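Local coordinates for enterobactin synthetase component F-related protein (Vibrio cholerae serotype O1, PDB 4OXI) that probably activates glycine with ATP to form glycyl-adenylate, in a lipopolysaccharide-modification pathway that gives resistance to antimicrobial peptides, at residues 104-109 and 258-263; 273-278 and 330-335. All blocks are in the same frame, centred on the assembly; numbering follows the deposited sequence.

Contact 1 (104-109 and 258-263); sequences SVRDLA and VGQYSD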
loop_
_atom_site.group_PDB
_atom_site.type_symbol
_atom_site.label_atom_id
_atom_site.label_comp_id
_atom_site.label_asym_id
_atom_site.label_seq_id
_atom_site.Cartn_x
_atom_site.Cartn_y
_atom_site.Cartn_z
ATOM N N SER A 104 10.324 -12.068 0.326
ATOM C CA SER A 104 11.308 -11.250 -0.368
ATOM C C SER A 104 10.835 -9.802 -0.431
ATOM O O SER A 104 9.641 -9.548 -0.636
ATOM C CB SER A 104 11.486 -11.794 -1.783
ATOM O OG SER A 104 12.181 -10.851 -2.580
ATOM N N VAL A 105 11.756 -8.857 -0.246
ATOM C CA VAL A 105 11.439 -7.434 -0.379
ATOM C C VAL A 105 12.509 -6.673 -1.166
ATOM O O VAL A 105 13.691 -6.984 -1.057
ATOM C CB VAL A 105 11.245 -6.754 1.002
ATOM C CG1 VAL A 105 10.009 -7.311 1.695
ATOM C CG2 VAL A 105 12.489 -6.930 1.875
ATOM N N ARG A 106 12.076 -5.687 -1.961
ATOM C CA ARG A 106 12.973 -4.816 -2.740
ATOM C C ARG A 106 14.025 -5.599 -3.481
ATOM O O ARG A 106 15.197 -5.223 -3.518
ATOM C CB ARG A 106 13.619 -3.736 -1.860
ATOM C CG ARG A 106 12.576 -2.713 -1.392
ATOM C CD ARG A 106 13.134 -1.564 -0.574
ATOM N NE ARG A 106 12.018 -0.887 0.088
ATOM C CZ ARG A 106 11.202 -0.018 -0.506
ATOM N NH1 ARG A 106 11.384 0.322 -1.784
ATOM N NH2 ARG A 106 10.204 0.518 0.188
ATOM N N ASP A 107 13.586 -6.705 -4.061
ATOM C CA ASP A 107 14.487 -7.653 -4.672
ATOM C C ASP A 107 13.769 -8.276 -5.868
ATOM O O ASP A 107 12.530 -8.339 -5.892
ATOM C CB ASP A 107 14.844 -8.732 -3.652
ATOM C CG ASP A 107 15.839 -9.745 -4.196
ATOM O OD1 ASP A 107 17.057 -9.545 -3.982
ATOM O OD2 ASP A 107 15.415 -10.735 -4.844
ATOM N N LEU A 108 14.537 -8.735 -6.849
ATOM C CA LEU A 108 13.977 -9.316 -8.064
ATOM C C LEU A 108 12.913 -10.378 -7.782
ATOM O O LEU A 108 11.887 -10.447 -8.475
ATOM C CB LEU A 108 15.102 -9.941 -8.882
ATOM C CG LEU A 108 14.678 -10.883 -10.006
ATOM C CD1 LEU A 108 13.974 -10.086 -11.104
ATOM C CD2 LEU A 108 15.896 -11.641 -10.555
ATOM N N ALA A 109 13.163 -11.208 -6.772
ATOM C CA ALA A 109 12.270 -12.323 -6.464
ATOM C C ALA A 109 10.869 -11.837 -6.108
ATOM O O ALA A 109 9.892 -12.455 -6.497
ATOM C CB ALA A 109 12.844 -13.160 -5.348
ATOM N N VAL A 258 9.499 4.639 -13.841
ATOM C CA VAL A 258 8.585 4.742 -12.726
ATOM C C VAL A 258 9.256 4.362 -11.417
ATOM O O VAL A 258 9.851 3.287 -11.300
ATOM C CB VAL A 258 7.376 3.832 -12.947
ATOM C CG1 VAL A 258 6.411 3.940 -11.773
ATOM C CG2 VAL A 258 6.688 4.211 -14.252
ATOM N N GLY A 259 9.183 5.254 -10.436
ATOM C CA GLY A 259 9.738 4.952 -9.131
ATOM C C GLY A 259 8.915 3.877 -8.437
ATOM O O GLY A 259 7.697 3.796 -8.619
ATOM N N GLN A 260 9.583 3.031 -7.660
ATOM C CA GLN A 260 8.897 2.101 -6.767
ATOM C C GLN A 260 9.386 2.378 -5.339
ATOM O O GLN A 260 10.272 1.697 -4.832
ATOM C CB GLN A 260 9.178 0.649 -7.173
ATOM C CG GLN A 260 8.077 -0.332 -6.801
ATOM C CD GLN A 260 7.946 -0.532 -5.298
ATOM O OE1 GLN A 260 8.602 -1.404 -4.719
ATOM N NE2 GLN A 260 7.104 0.278 -4.659
ATOM N N TYR A 261 8.814 3.391 -4.703
ATOM C CA TYR A 261 9.248 3.802 -3.373
ATOM C C TYR A 261 8.602 3.023 -2.209
ATOM O O TYR A 261 9.296 2.578 -1.303
ATOM C CB TYR A 261 8.991 5.301 -3.210
ATOM C CG TYR A 261 9.262 5.842 -1.825
ATOM C CD1 TYR A 261 10.527 6.300 -1.458
ATOM C CD2 TYR A 261 8.243 5.921 -0.889
ATOM C CE1 TYR A 261 10.756 6.823 -0.184
ATOM C CE2 TYR A 261 8.466 6.427 0.382
ATOM C CZ TYR A 261 9.711 6.873 0.730
ATOM O OH TYR A 261 9.886 7.379 2.004
ATOM N N SER A 262 7.277 2.869 -2.229
ATOM C CA SER A 262 6.549 2.301 -1.091
ATOM C C SER A 262 6.854 0.816 -0.834
ATOM O O SER A 262 7.156 0.068 -1.768
ATOM C CB SER A 262 5.046 2.476 -1.310
ATOM O OG SER A 262 4.708 3.842 -1.510
ATOM N N ASP A 263 6.769 0.394 0.431
ATOM C CA ASP A 263 6.855 -1.026 0.782
ATOM C C ASP A 263 5.764 -1.823 0.058
ATOM O O ASP A 263 4.677 -1.294 -0.219
ATOM C CB ASP A 263 6.709 -1.212 2.304
ATOM C CG ASP A 263 7.868 -0.576 3.105
ATOM O OD1 ASP A 263 9.015 -0.495 2.587
ATOM O OD2 ASP A 263 7.629 -0.156 4.261
HETATM O O HOH W 1 10.804 -2.642 2.292
#

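Contact 2 (273-278 and 330-335); sequences IFYSLI and LRLSFF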
loop_
_atom_site.group_PDB
_atom_site.type_symbol
_atom_site.label_atom_id
_atom_site.label_comp_id
_atom_site.label_asym_id
_atom_site.label_seq_id
_atom_site.Cartn_x
_atom_site.Cartn_y
_atom_site.Cartn_z
ATOM N N ILE A 273 3.759 -0.788 -9.582
ATOM C CA ILE A 273 4.043 -2.002 -10.348
ATOM C C ILE A 273 3.162 -2.157 -11.586
ATOM O O ILE A 273 3.659 -2.450 -12.674
ATOM C CB ILE A 273 3.897 -3.267 -9.461
ATOM C CG1 ILE A 273 4.956 -3.279 -8.361
ATOM C CG2 ILE A 273 4.011 -4.524 -10.287
ATOM C CD1 ILE A 273 4.869 -4.503 -7.442
ATOM N N PHE A 274 1.854 -1.971 -11.438
ATOM C CA PHE A 274 0.964 -2.246 -12.561
ATOM C C PHE A 274 0.791 -1.070 -13.507
ATOM O O PHE A 274 0.510 -1.269 -14.692
ATOM C CB PHE A 274 -0.362 -2.847 -12.076
ATOM C CG PHE A 274 -0.185 -4.214 -11.499
ATOM C CD1 PHE A 274 -0.052 -5.310 -12.340
ATOM C CD2 PHE A 274 -0.086 -4.401 -10.127
ATOM C CE1 PHE A 274 0.154 -6.568 -11.825
ATOM C CE2 PHE A 274 0.116 -5.660 -9.602
ATOM C CZ PHE A 274 0.236 -6.747 -10.448
ATOM N N TYR A 275 0.988 0.141 -12.983
ATOM C CA TYR A 275 1.060 1.349 -13.799
ATOM C C TYR A 275 2.238 1.215 -14.758
ATOM O O TYR A 275 2.130 1.506 -15.947
ATOM C CB TYR A 275 1.341 2.529 -12.891
ATOM C CG TYR A 275 1.055 3.911 -13.434
ATOM C CD1 TYR A 275 0.219 4.119 -14.533
ATOM C CD2 TYR A 275 1.604 5.017 -12.811
ATOM C CE1 TYR A 275 -0.054 5.418 -14.988
ATOM C CE2 TYR A 275 1.342 6.290 -13.246
ATOM C CZ TYR A 275 0.519 6.493 -14.333
ATOM O OH TYR A 275 0.305 7.794 -14.726
ATOM N N SER A 276 3.381 0.785 -14.239
ATOM C CA SER A 276 4.542 0.621 -15.099
ATOM C C SER A 276 4.288 -0.490 -16.121
ATOM O O SER A 276 4.616 -0.361 -17.296
ATOM C CB SER A 276 5.789 0.305 -14.272
ATOM O OG SER A 276 6.898 0.051 -15.128
ATOM N N LEU A 277 3.699 -1.580 -15.662
ATOM C CA LEU A 277 3.529 -2.763 -16.494
ATOM C C LEU A 277 2.598 -2.491 -17.681
ATOM O O LEU A 277 2.896 -2.862 -18.809
ATOM C CB LEU A 277 2.970 -3.898 -15.636
ATOM C CG LEU A 277 2.805 -5.328 -16.151
ATOM C CD1 LEU A 277 4.004 -5.846 -16.934
ATOM C CD2 LEU A 277 2.556 -6.212 -14.941
ATOM N N ILE A 278 1.469 -1.843 -17.424
ATOM C CA ILE A 278 0.496 -1.602 -18.479
ATOM C C ILE A 278 1.054 -0.632 -19.515
ATOM O O ILE A 278 0.595 -0.602 -20.658
ATOM C CB ILE A 278 -0.842 -1.086 -17.914
ATOM C CG1 ILE A 278 -1.941 -1.146 -18.982
ATOM C CG2 ILE A 278 -0.691 0.318 -17.387
ATOM C CD1 ILE A 278 -3.318 -0.823 -18.438
ATOM N N LEU A 330 11.120 14.722 -13.887
ATOM C CA LEU A 330 9.930 14.182 -13.204
ATOM C C LEU A 330 8.637 14.808 -13.712
ATOM O O LEU A 330 8.191 15.834 -13.186
ATOM C CB LEU A 330 10.035 14.414 -11.691
ATOM C CG LEU A 330 9.568 13.277 -10.772
ATOM C CD1 LEU A 330 9.211 13.809 -9.396
ATOM C CD2 LEU A 330 8.418 12.488 -11.375
ATOM N N ARG A 331 8.016 14.189 -14.710
ATOM C CA ARG A 331 6.881 14.834 -15.388
ATOM C C ARG A 331 5.545 14.566 -14.706
ATOM O O ARG A 331 4.578 15.304 -14.914
ATOM C CB ARG A 331 6.827 14.445 -16.870
ATOM C CG ARG A 331 6.256 13.066 -17.167
ATOM C CD ARG A 331 6.343 12.784 -18.678
ATOM N NE ARG A 331 5.731 11.512 -19.046
ATOM C CZ ARG A 331 4.420 11.331 -19.204
ATOM N NH1 ARG A 331 3.571 12.339 -19.016
ATOM N NH2 ARG A 331 3.952 10.136 -19.535
ATOM N N LEU A 332 5.492 13.520 -13.885
ATOM C CA LEU A 332 4.288 13.234 -13.116
ATOM C C LEU A 332 4.617 12.858 -11.670
ATOM O O LEU A 332 5.278 11.843 -11.420
ATOM C CB LEU A 332 3.469 12.122 -13.780
ATOM C CG LEU A 332 2.596 12.458 -14.994
ATOM C CD1 LEU A 332 2.221 11.187 -15.741
ATOM C CD2 LEU A 332 1.337 13.217 -14.579
ATOM N N SER A 333 4.131 13.670 -10.730
ATOM C CA SER A 333 4.358 13.464 -9.304
ATOM C C SER A 333 3.032 13.187 -8.638
ATOM O O SER A 333 2.155 14.065 -8.621
ATOM C CB SER A 333 4.952 14.724 -8.672
ATOM O OG SER A 333 6.285 14.943 -9.109
ATOM N N PHE A 334 2.866 11.987 -8.086
ATOM C CA PHE A 334 1.639 11.692 -7.349
ATOM C C PHE A 334 1.940 11.602 -5.856
ATOM O O PHE A 334 2.985 11.073 -5.461
ATOM C CB PHE A 334 1.023 10.367 -7.801
ATOM C CG PHE A 334 0.601 10.324 -9.247
ATOM C CD1 PHE A 334 -0.696 10.651 -9.614
ATOM C CD2 PHE A 334 1.479 9.885 -10.230
ATOM C CE1 PHE A 334 -1.103 10.576 -10.950
ATOM C CE2 PHE A 334 1.088 9.811 -11.545
ATOM C CZ PHE A 334 -0.214 10.157 -11.908
ATOM N N PHE A 335 1.031 12.102 -5.028
ATOM C CA PHE A 335 1.155 11.938 -3.586
ATOM C C PHE A 335 -0.149 11.396 -3.016
ATOM O O PHE A 335 -1.234 11.812 -3.434
ATOM C CB PHE A 335 1.572 13.255 -2.927
ATOM C CG PHE A 335 2.932 13.726 -3.371
ATOM C CD1 PHE A 335 4.082 13.063 -2.954
ATOM C CD2 PHE A 335 3.064 14.791 -4.242
ATOM C CE1 PHE A 335 5.348 13.471 -3.384
ATOM C CE2 PHE A 335 4.324 15.210 -4.669
ATOM C CZ PHE A 335 5.464 14.541 -4.248
#

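Contact 1 (104-109 and 258-263)
Arg106 reaches out of its own loop to hold the loop at 261-263. Arg106 NH2 gives one N-H to Tyr261 O (2.7 Å), in the guanidinium plane, and the other to Asp263 OD1 (2.9 Å), a salt bridge. NH2 meets OD1 alone, on the anti side and 32° out of the carboxylate plane; with the guanidinium and carboxylate planes 65° apart, the pair is not a coplanar two-pronged one. NH1 adds a weak bond to the same Tyr261 O, and a water joins Arg106 NE to Asp263 OD1, completing a second path between the two charges. With CG anti to the carbonyl carbon (chi1 -69°), the extended chain carries the guanidinium across to 261-263.

Within 258-263, Gln260 NE2 bonds to Ser262 O (2.9 Å) and also to Asp272 on helix 268-279, while Gln260 OE1 is bonded to Tyr111 OH. On the arginine side, Asp107 is the N-cap of helix 108-119: Asp107 OD2 takes Ala109 N at 3.0 Å, and its OD1 pairs with Lys72. The contact thus joins the link from strand 99-102 into that helix with the C-terminal end of strand 257-260, beside strand 282-285.

Contact 2 (273-278 and 330-335)
This is a small buried aromatic contact between a helix and a sheet: Tyr275 of helix 268-279 presses its phenol end against Phe334 and Leu332 of strand 332-336. The backbones stay far apart, 12.2 Å between Tyr275 CA and Phe334 CA, and the two aromatic side chains close this distance by pointing at each other from opposite directions.

Tyr275 has CG anti to the backbone N (chi1 -162°), which carries the ring off the helix surface toward the strand. Tyr275 OH lies 3.7 Å from Phe334 CZ and 3.8 Å from Phe334 CE2, and Tyr275 CE2 lies 3.9 Å from Phe334 CE2. The approach is oblique to both rings, so no stack is formed. Leu332 CD1 also comes to 4.0 Å from Tyr275 OH. Leu332 and Phe334 stand two residues apart on one side of the strand and together receive the phenol.

The hydroxyl, though set among carbon atoms here, is hydrogen-bonded to Phe250 O; the ring of Phe250 in turn meets that of Phe334 edge-to-face. Tyr275 also touches Val305 of strand 305-308, which lies between 332-336 and 257-260, and the ring of His271, one turn earlier in the helix.

The intervening Ser333 and the following Phe335 turn to the other face of the sheet, where both meet Trp348 of helix 342-352. That helix links strand 332-336 to the parallel strand 356-360 in a beta-alpha-beta crossover. Helices packed on both faces of a mixed sheet, parallel at 305-308, 332-336 and 356-360, are the layered alpha/beta architecture of the large N-terminal domain in adenylate-forming enzymes, the family to which this adenylation domain belongs.

How the contacts relate
Both contacts are buried, but they differ in chemistry. Contact 1 is polar, a charged side chain and a water tying two loop regions, with its second segment leaving strand 257-260 near the adenylate: the Ser262 side chain is about 8 Å from the bound ligand. Contact 2 is aromatic and aliphatic packing round a phenol whose hydroxyl bonds elsewhere, and joins a helix and a strand. Their centres are 14 Å apart, and they share a boundary where Val258 CG2 packs 4.0 Å from Ser276 CB. Strand 257-260 leads on to helix 268-279 and also bonds to strand 305-308, the neighbour of 332-336, so the contacts lie on one continuous run of strands.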